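PDB 2POD: mandelate racemase / muconate lactonizing enzyme from Burkholderia pseudomallei, which is of uncertain function but belongs to the enolase superfamily, binds a sodium ion in this crystal and may be a lyase, as family members are generally assigned. Local coordinates for residues 120-125 / 322-327; 199-204 / 234-239; 205-210 / 215-220; 258-261 / 267-270; 289-294 / 342-347. All coordinates share one frame; numbering follows the deposited sequence.

Contact 1 (120-125 / 322-327); sequences YNTCAG and HDCTGP
None of the rings and carboxylates of the two segments comes between Thr122 and Ala124 on one side and Cys324 on the other. The Tyr120 ring packs edge-to-face with Trp244, and the imidazole of His322 meets Trp298 with the two planes at about 45°. The carboxylate of Asp323 is approached from above its plane, because the backbone N of Thr325 donates to Asp323 OD1 (3.0 Å, 157°) and closes an Asx turn. Across the contact itself the touching atoms are a methyl, a CB and a sulfur. Cys324 SG lies 3.8 Å from Thr122 CG2 and, more loosely, 4.3 Å from Ala124 CB. Thr122 offers the methyl because CG2 stands opposite the backbone N, while OG1 is turned off to a hydrogen bond with Glu347, whose carboxylate also touches Cys324. In the barrel of the enolase superfamily this is the C-terminal mouth: 120-125 runs off strand 117-122, and the loop 322-327 leads from strand 319-321 to helix 327-339, with Gly326 as N-cap residue. The nearest side-chain atom of Cys324 is about 6 Å from the sodium ion. Both chains bend here. Cys123 is the centre of an inverse gamma turn, in which Ala124 N bonds to Thr122 O at 2.7 Å, and Cys324 has positive phi. Tyr357, from elsewhere in the chain, bonds through its hydroxyl to Asp323 OD2 and the carbonyl of Thr325.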
# COMPACT_ATOMS: atom_id res chain seq x y z
N TYR B 120 -16.76 26.69 23.21
CA TYR B 120 -15.41 27.04 23.62
C TYR B 120 -15.07 28.43 23.13
O TYR B 120 -15.59 28.87 22.10
CB TYR B 120 -14.38 26.01 23.12
CG TYR B 120 -14.00 26.07 21.65
CD1 TYR B 120 -12.87 26.78 21.22
CD2 TYR B 120 -14.75 25.39 20.69
CE1 TYR B 120 -12.51 26.83 19.87
CE2 TYR B 120 -14.40 25.43 19.34
CZ TYR B 120 -13.29 26.15 18.94
OH TYR B 120 -12.93 26.19 17.61
N ASN B 121 -14.21 29.12 23.87
CA ASN B 121 -13.92 30.52 23.56
C ASN B 121 -12.63 30.69 22.79
O ASN B 121 -11.54 30.39 23.28
CB ASN B 121 -13.92 31.40 24.82
CG ASN B 121 -14.10 32.87 24.49
OD1 ASN B 121 -15.20 33.31 24.14
ND2 ASN B 121 -13.02 33.64 24.58
N THR B 122 -12.76 31.18 21.56
CA THR B 122 -11.61 31.60 20.79
C THR B 122 -11.17 32.98 21.30
O THR B 122 -11.88 33.97 21.12
CB THR B 122 -11.94 31.59 19.28
OG1 THR B 122 -12.17 30.24 18.87
CG2 THR B 122 -10.82 32.18 18.44
N CYS B 123 -10.01 33.01 21.95
CA CYS B 123 -9.52 34.18 22.66
C CYS B 123 -8.98 35.26 21.72
O CYS B 123 -7.79 35.59 21.75
CB CYS B 123 -8.45 33.77 23.69
SG CYS B 123 -9.01 32.56 24.91
N ALA B 124 -9.86 35.79 20.87
CA ALA B 124 -9.58 36.96 20.05
C ALA B 124 -9.98 38.24 20.79
O ALA B 124 -10.88 38.22 21.64
CB ALA B 124 -10.32 36.87 18.73
N GLY B 125 -9.31 39.34 20.46
CA GLY B 125 -9.76 40.67 20.86
C GLY B 125 -10.88 41.20 19.98
O GLY B 125 -11.12 40.66 18.89
N HIS B 322 -16.79 26.09 12.74
CA HIS B 322 -16.02 27.32 12.92
C HIS B 322 -16.97 28.51 12.97
O HIS B 322 -17.86 28.64 12.13
CB HIS B 322 -15.07 27.49 11.72
CG HIS B 322 -14.11 28.63 11.86
ND1 HIS B 322 -13.95 29.60 10.90
CD2 HIS B 322 -13.24 28.94 12.85
CE1 HIS B 322 -13.02 30.46 11.28
NE2 HIS B 322 -12.57 30.08 12.47
N ASP B 323 -16.76 29.39 13.95
CA ASP B 323 -17.20 30.78 13.83
C ASP B 323 -16.01 31.73 13.79
O ASP B 323 -15.38 31.88 12.74
CB ASP B 323 -18.19 31.17 14.93
CG ASP B 323 -18.57 32.66 14.89
OD1 ASP B 323 -18.92 33.17 13.80
OD2 ASP B 323 -18.47 33.31 15.95
N CYS B 324 -15.72 32.37 14.93
CA CYS B 324 -14.91 33.60 15.02
C CYS B 324 -15.17 34.69 13.96
O CYS B 324 -14.29 35.48 13.64
CB CYS B 324 -13.41 33.24 15.08
SG CYS B 324 -12.33 34.50 15.82
N THR B 325 -16.38 34.72 13.40
CA THR B 325 -16.68 35.62 12.28
C THR B 325 -17.97 36.41 12.53
O THR B 325 -18.13 36.98 13.61
CB THR B 325 -16.70 34.91 10.91
OG1 THR B 325 -17.63 33.83 10.93
CG2 THR B 325 -15.31 34.37 10.56
N GLY B 326 -18.87 36.46 11.55
CA GLY B 326 -20.11 37.21 11.70
C GLY B 326 -21.20 36.47 12.47
O GLY B 326 -21.09 35.26 12.70
N PRO B 327 -22.26 37.21 12.90
CA PRO B 327 -23.34 36.64 13.71
C PRO B 327 -24.21 35.60 13.01
O PRO B 327 -24.73 34.69 13.68
CB PRO B 327 -24.18 37.87 14.08
CG PRO B 327 -23.90 38.85 13.01
CD PRO B 327 -22.46 38.65 12.66

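Contact 2 (199-204 / 234-239)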
# COMPACT_ATOMS: atom_id res chain seq x y z
N ARG B 199 9.39 30.27 25.07
CA ARG B 199 8.67 31.50 25.37
C ARG B 199 7.24 31.49 24.84
O ARG B 199 6.36 32.15 25.38
CB ARG B 199 9.43 32.72 24.83
CG ARG B 199 9.49 33.90 25.79
CD ARG B 199 10.26 35.09 25.22
NE ARG B 199 11.60 34.73 24.75
CZ ARG B 199 12.01 34.84 23.49
NH1 ARG B 199 11.20 35.31 22.55
NH2 ARG B 199 13.25 34.48 23.17
N ALA B 200 7.03 30.73 23.76
CA ALA B 200 5.68 30.48 23.25
C ALA B 200 4.95 29.39 24.04
O ALA B 200 3.73 29.29 23.97
CB ALA B 200 5.73 30.13 21.77
N LEU B 201 5.70 28.59 24.79
CA LEU B 201 5.12 27.59 25.69
C LEU B 201 4.58 28.18 27.00
O LEU B 201 3.78 27.54 27.69
CB LEU B 201 6.14 26.49 25.99
CG LEU B 201 5.96 25.10 25.38
CD1 LEU B 201 5.46 25.14 23.94
CD2 LEU B 201 7.25 24.32 25.47
N GLU B 202 5.03 29.38 27.33
CA GLU B 202 4.66 30.05 28.59
C GLU B 202 3.17 30.36 28.83
O GLU B 202 2.71 30.24 29.96
CB GLU B 202 5.54 31.28 28.85
CG GLU B 202 6.93 30.96 29.39
CD GLU B 202 7.84 32.18 29.43
OE1 GLU B 202 9.08 32.00 29.35
OE2 GLU B 202 7.33 33.31 29.55
N PRO B 203 2.41 30.76 27.78
CA PRO B 203 0.94 30.67 27.88
C PRO B 203 0.32 29.33 28.30
O PRO B 203 -0.77 29.34 28.87
CB PRO B 203 0.47 31.05 26.47
CG PRO B 203 1.51 31.98 26.00
CD PRO B 203 2.80 31.39 26.50
N PHE B 204 0.98 28.20 28.04
CA PHE B 204 0.45 26.90 28.44
C PHE B 204 0.72 26.56 29.90
O PHE B 204 -0.11 25.92 30.55
CB PHE B 204 0.93 25.78 27.50
CG PHE B 204 0.45 25.93 26.09
CD1 PHE B 204 -0.83 25.52 25.73
CD2 PHE B 204 1.27 26.51 25.13
CE1 PHE B 204 -1.29 25.67 24.43
CE2 PHE B 204 0.82 26.67 23.82
CZ PHE B 204 -0.46 26.25 23.47
N ALA B 234 4.92 20.28 18.12
CA ALA B 234 4.05 19.19 18.60
C ALA B 234 4.69 18.32 19.68
O ALA B 234 4.01 17.94 20.63
CB ALA B 234 3.59 18.32 17.43
N GLU B 235 5.98 18.02 19.53
CA GLU B 235 6.75 17.32 20.55
C GLU B 235 6.85 18.11 21.87
O GLU B 235 6.74 17.52 22.95
CB GLU B 235 8.15 16.97 20.01
CG GLU B 235 9.13 16.35 21.03
CD GLU B 235 8.79 14.91 21.43
OE1 GLU B 235 8.02 14.24 20.71
OE2 GLU B 235 9.31 14.45 22.47
N ALA B 236 7.03 19.42 21.77
CA ALA B 236 7.08 20.30 22.94
C ALA B 236 5.73 20.43 23.66
O ALA B 236 5.69 20.61 24.89
CB ALA B 236 7.63 21.66 22.56
N LEU B 237 4.64 20.33 22.90
CA LEU B 237 3.29 20.48 23.44
C LEU B 237 2.74 19.19 24.07
O LEU B 237 1.70 19.23 24.74
CB LEU B 237 2.33 20.97 22.34
CG LEU B 237 2.44 22.42 21.89
CD1 LEU B 237 1.48 22.67 20.74
CD2 LEU B 237 2.13 23.37 23.04
N ARG B 238 3.44 18.08 23.87
CA ARG B 238 3.06 16.76 24.39
C ARG B 238 2.86 16.75 25.91
O ARG B 238 1.90 16.18 26.41
CB ARG B 238 4.10 15.71 23.97
CG ARG B 238 3.84 14.29 24.46
CD ARG B 238 4.91 13.34 23.94
NE ARG B 238 4.94 13.32 22.48
CZ ARG B 238 4.28 12.45 21.72
NH1 ARG B 238 3.51 11.52 22.27
NH2 ARG B 238 4.38 12.53 20.40
N GLU B 239 3.78 17.41 26.60
CA GLU B 239 3.76 17.59 28.06
C GLU B 239 2.46 18.23 28.60
O GLU B 239 1.96 17.83 29.66
CB GLU B 239 4.97 18.45 28.44
CG GLU B 239 5.35 18.42 29.91
CD GLU B 239 6.08 19.68 30.34
OE1 GLU B 239 5.62 20.34 31.30
OE2 GLU B 239 7.10 20.02 29.71
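Similar first torsions bring Phe204 and Leu237 together: in both, CG stands opposite the carbonyl carbon (chi1 -64° and -73°). The second torsion of Leu237 sends CD1 on in extension, and the other branch, CD2, lies over the phenyl ring. That methyl is 3.9 Å from the ring centroid and 20° off the normal, a CH-pi contact over the face. It is displaced toward the rim, so its nearest ring atom is CE2, with Leu237 CD2 at 3.6 Å from Phe204 CE2. In the plane of the same ring, at its edge, lies the carbonyl oxygen of Leu201, which also accepts the backbone N-H of Phe204. Leu201 supplies the second half of the contact and divides its branches between two partners: CD1 is 3.9 Å from Leu237 CD2, and CD2 is 4.0 Å from Ala236 CB. These are the helices on the outside of the barrel. Segment 199-204 covers the junction between helices 194-200 and 202-210, and 234-239 lies on the C-terminal part of helix 227-237 and the residues after it, so two neighbouring helices of the outer layer meet through apolar side chains. Beneath them, Phe204 and Leu237 both rest on strand 216-220, sharing Val219, while Phe180 touches Leu237 from a loop. The charged groups stay at the margin. Arg238 NE and Glu235 OE1 form a long salt bridge of 3.7 Å within one segment, and Glu235 packs on Leu265 of a second subunit.

Contact 3 (205-210 / 215-220); sequences EKIRRA and MDVMVE. With NA (sodium ion), chain D.
Ile207 reaches from helix 202-210 to the strand beneath it through one methyl, CD1, which touches both Val217 and Met215. Val217 is met tip to tip, its CG2 lying 3.6 Å from Ile207 CD1. Met215, present as selenomethionine, is crossed at about a right angle, and its CG is 3.8 Å from the same methyl. Neither torsion of Ile207 is staggered (chi1 104°, chi2 112°); this unusual conformation directs CD1 at the strand. Val217 sets CG2 opposite its carbonyl carbon, which presents that branch to the helix. Met215 starts with CG opposite the backbone N and then bends at both chi2 and chi3, so the isoleucine meets the CB-CG part of the chain and not the selenium. Helix 160-170 packs against the same residues, with Ala160 on Ile207 and Leu168 on Met215. At the N-terminal end of the strand, Asp216 OD2 is hydrogen-bonded to Tyr191 of a neighbouring subunit.

At the other end of the strand Glu220 lies on the opposite, inner side. Its chain bends at chi2 (73°) and places OE1 2.3 Å from the sodium ion, while OE2 accepts the backbone N-H of His222, an arrangement that fixes the rotation of the carboxylate. Glu246 and Glu272 complete the protein ligands. A helix packed on the outer face of a strand whose C-terminal end carries a metal-binding acid is the arrangement of the enolase-superfamily barrel, where the usual metal is magnesium.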
# COMPACT_ATOMS: atom_id res chain seq x y z
N GLU B 205 1.88 26.97 30.40
CA GLU B 205 2.26 26.70 31.79
C GLU B 205 1.46 27.53 32.79
O GLU B 205 1.09 27.03 33.86
CB GLU B 205 3.76 26.90 32.00
CG GLU B 205 4.30 26.31 33.31
CD GLU B 205 5.67 25.67 33.16
OE1 GLU B 205 6.06 24.91 34.07
OE2 GLU B 205 6.35 25.94 32.14
N LYS B 206 1.20 28.79 32.44
CA LYS B 206 0.39 29.70 33.25
C LYS B 206 -0.99 29.14 33.56
O LYS B 206 -1.42 29.14 34.72
CB LYS B 206 0.27 31.07 32.57
CG LYS B 206 1.38 32.04 32.95
CD LYS B 206 1.34 33.31 32.12
CE LYS B 206 2.08 34.46 32.81
NZ LYS B 206 3.56 34.36 32.68
N ILE B 207 -1.69 28.65 32.53
CA ILE B 207 -3.02 28.08 32.72
C ILE B 207 -3.01 26.67 33.32
O ILE B 207 -3.99 26.26 33.95
CB ILE B 207 -3.95 28.22 31.45
CG1 ILE B 207 -4.09 26.91 30.68
CG2 ILE B 207 -3.50 29.33 30.54
CD1 ILE B 207 -5.49 26.37 30.77
N ARG B 208 -1.90 25.96 33.15
CA ARG B 208 -1.67 24.69 33.84
C ARG B 208 -1.63 24.88 35.36
O ARG B 208 -2.19 24.08 36.11
CB ARG B 208 -0.38 24.03 33.34
CG ARG B 208 -0.48 22.53 33.09
CD ARG B 208 0.44 21.72 34.01
NE ARG B 208 1.85 22.08 33.86
CZ ARG B 208 2.72 21.47 33.05
NH1 ARG B 208 2.34 20.45 32.29
NH2 ARG B 208 3.98 21.88 33.00
N ARG B 209 -0.98 25.95 35.81
CA ARG B 209 -0.94 26.30 37.23
C ARG B 209 -2.27 26.84 37.76
O ARG B 209 -2.66 26.53 38.89
CB ARG B 209 0.19 27.28 37.52
CG ARG B 209 1.43 26.65 38.12
CD ARG B 209 2.42 26.22 37.05
NE ARG B 209 3.66 25.71 37.62
CZ ARG B 209 4.73 26.46 37.92
NH1 ARG B 209 5.81 25.89 38.43
NH2 ARG B 209 4.72 27.77 37.69
N ALA B 210 -2.96 27.64 36.94
CA ALA B 210 -4.21 28.29 37.35
C ALA B 210 -5.39 27.32 37.47
O ALA B 210 -5.94 27.14 38.56
CB ALA B 210 -4.56 29.44 36.42
N MSE B 215 -9.75 22.91 32.42
CA MSE B 215 -9.79 23.54 31.10
C MSE B 215 -9.21 22.61 30.03
O MSE B 215 -8.17 21.98 30.23
CB MSE B 215 -9.00 24.84 31.13
CG MSE B 215 -9.16 25.73 29.92
SE MSE B 215 -10.85 26.71 29.92
CE MSE B 215 -10.78 27.51 31.70
N ASP B 216 -9.88 22.53 28.89
CA ASP B 216 -9.23 22.06 27.68
C ASP B 216 -8.63 23.24 26.92
O ASP B 216 -9.25 24.31 26.80
CB ASP B 216 -10.20 21.27 26.81
CG ASP B 216 -10.84 20.10 27.54
OD1 ASP B 216 -10.12 19.35 28.23
OD2 ASP B 216 -12.08 19.94 27.40
N VAL B 217 -7.41 23.06 26.41
CA VAL B 217 -6.75 24.08 25.59
C VAL B 217 -6.45 23.54 24.20
O VAL B 217 -5.73 22.56 24.04
CB VAL B 217 -5.42 24.60 26.21
CG1 VAL B 217 -5.14 26.01 25.73
CG2 VAL B 217 -5.46 24.54 27.71
N MSE B 218 -7.01 24.21 23.20
CA MSE B 218 -6.79 23.83 21.82
C MSE B 218 -5.88 24.85 21.16
O MSE B 218 -6.08 26.05 21.29
CB MSE B 218 -8.12 23.68 21.07
CG MSE B 218 -9.24 24.57 21.55
SE MSE B 218 -10.72 23.64 22.44
CE MSE B 218 -9.91 22.92 23.93
N VAL B 219 -4.86 24.36 20.46
CA VAL B 219 -3.88 25.23 19.83
C VAL B 219 -4.26 25.47 18.38
O VAL B 219 -4.49 24.53 17.62
CB VAL B 219 -2.47 24.63 19.88
CG1 VAL B 219 -1.44 25.71 19.61
CG2 VAL B 219 -2.22 23.97 21.21
N GLU B 220 -4.35 26.74 18.01
CA GLU B 220 -4.54 27.15 16.62
C GLU B 220 -3.18 27.52 16.04
O GLU B 220 -2.40 28.21 16.69
CB GLU B 220 -5.50 28.34 16.58
CG GLU B 220 -5.44 29.20 15.34
CD GLU B 220 -6.04 28.53 14.12
OE1 GLU B 220 -7.23 28.78 13.85
OE2 GLU B 220 -5.34 27.75 13.42
NA NA D . -9.37 28.91 13.13

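Contact 4 (258-261 / 267-270); sequences KRYA and PVCA
Apolar contact comes first, and it converges on one atom, Val268 CG1. This methyl meets Tyr260 CD1 at 3.9 Å, lying at the edge of the phenol ring and near its plane, not over a face. It touches Ala261 CB at 3.9 Å as well. The tyrosine carries its CG opposite the backbone N (chi1 -176°), which lays the ring alongside the valine, and the two side chains slide past each other in opposite directions. In Val268 itself CG1 is nearly eclipsed with the backbone N (chi1 -8°). The segments belong to one beta-alpha-beta unit, formed by strand 244-246, helix 257-263 and strand 268-270, and the contact closes the helix onto the strand that follows it. Tyr260 also packs on Ala230 and Ala234 of helix 227-237, the preceding helix of the outer layer, so its ring also reaches the neighbouring helix.

Hydrogen bonding is left to the surroundings. The backbone of Cys269 pairs with His245 and Asp247 on the neighbouring strand side, and on the far side of the helix Arg259 NH1 donates to the carbonyl oxygen of Ala289 in a second subunit.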
# COMPACT_ATOMS: atom_id res chain seq x y z
N LYS B 258 -0.25 12.97 7.58
CA LYS B 258 -0.08 11.78 8.40
C LYS B 258 1.25 11.76 9.14
O LYS B 258 1.35 11.23 10.25
CB LYS B 258 -0.26 10.50 7.58
CG LYS B 258 -1.14 9.44 8.27
CD LYS B 258 -0.37 8.52 9.20
CE LYS B 258 -1.15 8.24 10.48
NZ LYS B 258 -2.14 7.13 10.34
N ARG B 259 2.26 12.35 8.51
CA ARG B 259 3.54 12.61 9.15
C ARG B 259 3.44 13.50 10.38
O ARG B 259 4.06 13.20 11.40
CB ARG B 259 4.54 13.15 8.14
CG ARG B 259 4.99 12.09 7.14
CD ARG B 259 6.16 12.55 6.31
NE ARG B 259 7.35 12.76 7.13
CZ ARG B 259 8.47 13.32 6.69
NH1 ARG B 259 8.57 13.74 5.43
NH2 ARG B 259 9.49 13.48 7.52
N TYR B 260 2.64 14.56 10.30
CA TYR B 260 2.34 15.36 11.50
C TYR B 260 1.56 14.58 12.55
O TYR B 260 1.95 14.56 13.72
CB TYR B 260 1.67 16.70 11.18
CG TYR B 260 1.46 17.54 12.43
CD1 TYR B 260 0.32 17.39 13.22
CD2 TYR B 260 2.43 18.46 12.84
CE1 TYR B 260 0.14 18.12 14.37
CE2 TYR B 260 2.25 19.20 14.01
CZ TYR B 260 1.10 19.02 14.77
OH TYR B 260 0.88 19.74 15.91
N ALA B 261 0.46 13.94 12.13
CA ALA B 261 -0.45 13.23 13.04
C ALA B 261 0.24 12.16 13.89
O ALA B 261 0.01 12.09 15.10
CB ALA B 261 -1.62 12.66 12.29
N PRO B 267 -4.80 15.24 18.94
CA PRO B 267 -5.34 14.98 17.60
C PRO B 267 -5.33 16.22 16.73
O PRO B 267 -5.47 17.34 17.24
CB PRO B 267 -6.77 14.53 17.88
CG PRO B 267 -7.11 15.12 19.22
CD PRO B 267 -5.84 15.14 19.99
N VAL B 268 -5.17 16.03 15.42
CA VAL B 268 -5.27 17.15 14.50
C VAL B 268 -6.70 17.58 14.20
O VAL B 268 -7.60 16.76 14.00
CB VAL B 268 -4.29 17.10 13.27
CG1 VAL B 268 -3.28 15.96 13.38
CG2 VAL B 268 -5.01 17.08 11.94
N CYS B 269 -6.90 18.89 14.23
CA CYS B 269 -8.17 19.48 13.88
C CYS B 269 -7.97 20.16 12.53
O CYS B 269 -7.07 20.99 12.35
CB CYS B 269 -8.59 20.48 14.95
SG CYS B 269 -10.14 21.29 14.66
N ALA B 270 -8.80 19.78 11.57
CA ALA B 270 -8.64 20.26 10.20
C ALA B 270 -10.00 20.20 9.54
O ALA B 270 -10.77 19.30 9.88
CB ALA B 270 -7.64 19.38 9.45

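Contact 5 (289-294 / 342-347)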
# COMPACT_ATOMS: atom_id res chain seq x y z
N ALA B 289 -6.64 13.10 10.52
CA ALA B 289 -7.46 14.03 11.30
C ALA B 289 -8.13 13.32 12.46
O ALA B 289 -8.55 12.17 12.34
CB ALA B 289 -8.49 14.69 10.42
N GLY B 290 -8.22 14.03 13.58
CA GLY B 290 -9.02 13.59 14.72
C GLY B 290 -10.33 14.34 14.84
O GLY B 290 -11.35 13.77 15.21
N ILE B 291 -10.30 15.64 14.54
CA ILE B 291 -11.51 16.45 14.56
C ILE B 291 -11.69 17.08 13.20
O ILE B 291 -10.78 17.72 12.68
CB ILE B 291 -11.49 17.53 15.69
CG1 ILE B 291 -11.43 16.88 17.08
CG2 ILE B 291 -12.77 18.40 15.65
CD1 ILE B 291 -10.08 16.92 17.71
N VAL B 292 -12.87 16.88 12.62
CA VAL B 292 -13.20 17.50 11.35
C VAL B 292 -13.75 18.89 11.60
O VAL B 292 -14.84 19.06 12.14
CB VAL B 292 -14.17 16.61 10.53
CG1 VAL B 292 -14.72 17.37 9.32
CG2 VAL B 292 -13.43 15.35 10.07
N MSE B 293 -12.96 19.90 11.25
CA MSE B 293 -13.40 21.28 11.36
C MSE B 293 -13.86 21.83 10.04
O MSE B 293 -13.44 21.36 8.99
CB MSE B 293 -12.32 22.17 11.95
CG MSE B 293 -12.87 23.08 13.03
SE MSE B 293 -11.96 24.75 13.35
CE MSE B 293 -10.76 24.74 11.82
N LEU B 294 -14.70 22.85 10.11
CA LEU B 294 -15.69 23.13 9.08
C LEU B 294 -16.12 24.56 9.30
O LEU B 294 -16.53 24.92 10.39
CB LEU B 294 -16.90 22.20 9.32
CG LEU B 294 -17.85 21.82 8.19
CD1 LEU B 294 -17.08 21.67 6.90
CD2 LEU B 294 -18.52 20.51 8.53
N ASN B 342 -22.65 13.84 15.64
CA ASN B 342 -21.23 13.92 15.93
C ASN B 342 -20.66 15.31 16.23
O ASN B 342 -19.45 15.46 16.28
CB ASN B 342 -20.40 13.22 14.84
CG ASN B 342 -20.51 13.91 13.51
OD1 ASN B 342 -21.58 14.36 13.12
ND2 ASN B 342 -19.39 13.98 12.79
N ALA B 343 -21.51 16.30 16.46
CA ALA B 343 -21.02 17.63 16.88
C ALA B 343 -20.35 17.63 18.26
O ALA B 343 -20.86 17.03 19.20
CB ALA B 343 -22.11 18.65 16.80
N LEU B 344 -19.20 18.27 18.37
CA LEU B 344 -18.36 18.18 19.58
C LEU B 344 -18.51 19.46 20.40
O LEU B 344 -18.94 19.43 21.56
CB LEU B 344 -16.89 18.01 19.19
CG LEU B 344 -15.81 17.30 20.02
CD1 LEU B 344 -14.45 17.93 19.72
CD2 LEU B 344 -16.05 17.21 21.53
N VAL B 345 -18.12 20.57 19.78
CA VAL B 345 -18.22 21.89 20.38
C VAL B 345 -18.65 22.87 19.30
O VAL B 345 -18.54 22.58 18.11
CB VAL B 345 -16.87 22.38 20.98
CG1 VAL B 345 -16.73 21.93 22.42
CG2 VAL B 345 -15.68 21.91 20.14
N GLN B 346 -19.16 24.01 19.73
CA GLN B 346 -19.39 25.13 18.84
C GLN B 346 -18.50 26.30 19.25
O GLN B 346 -18.65 26.83 20.35
CB GLN B 346 -20.86 25.55 18.87
CG GLN B 346 -21.17 26.78 18.05
CD GLN B 346 -20.77 26.61 16.61
OE1 GLN B 346 -19.93 27.36 16.10
NE2 GLN B 346 -21.35 25.63 15.94
N GLU B 347 -17.58 26.67 18.37
CA GLU B 347 -16.78 27.90 18.50
C GLU B 347 -17.67 29.13 18.73
O GLU B 347 -18.65 29.33 18.02
CB GLU B 347 -15.91 28.10 17.26
CG GLU B 347 -14.96 29.29 17.31
CD GLU B 347 -13.79 29.17 16.34
OE1 GLU B 347 -13.65 28.10 15.70
OE2 GLU B 347 -12.99 30.13 16.23
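This is a buried contact between parts of the barrel that are not paired as neighbouring strands: Ile291 and Leu344 join strand 289-294 to the approach of strand 346-348, and Met293 faces Glu347 nearer the mouth. The two aliphatic side chains cross at about a right angle, with Ile291 CG1 4.1 Å from Leu344 CD1. Ile291 turns CG1 opposite its carbonyl carbon (chi1 -63°), and Leu344 turns its own CG opposite the backbone N (chi1 -152°), which brings CG1 and CD1 together. Trp244 touches both from strand 244-246, and Tyr190 of a neighbouring subunit packs on Leu344 from outside the chain.

The second meeting is looser. The selenium of Met293, a selenomethionine, lies 4.4 Å from Glu347 OE1, close enough to pack but not to bond. That carboxylate is held by other groups: Thr122 OG1 is hydrogen-bonded to OE2, and Tyr120 OH and Lys176 NZ make weak contacts with OE1. The nearest side-chain atom of Met293 is about 5 Å from the sodium ion. The chemistry thus grades along the contact, from hydrocarbon at Ile291 and Leu344 to a methionine, a carboxylate and a bound cation, consistent with an apolar core beneath a polar metal-binding mouth.

Overall arrangement
Along the chain, contacts 2, 3 and 4 all fall within the span bridged by contact 1, whose two segments alternate with those of contact 5. Contacts 2 and 3 are near neighbours, centres about 10 Å apart; they share helix 202-210, and Glu239 forms a salt bridge with Arg208 between them. Contacts 4 and 5 lie on adjacent strands, 268-270 and 289-294, with centres about 14 Å apart. Contact 1 touches contact 5 through the paired strands 117-122 and 346-348, and also contact 3, where Tyr120 packs on Met218. Contact 2, in the outer helical layer, has its centre about 23 Å from those of contacts 1 and 5. The five thus sample the barrel from outer helices to metal-binding mouth.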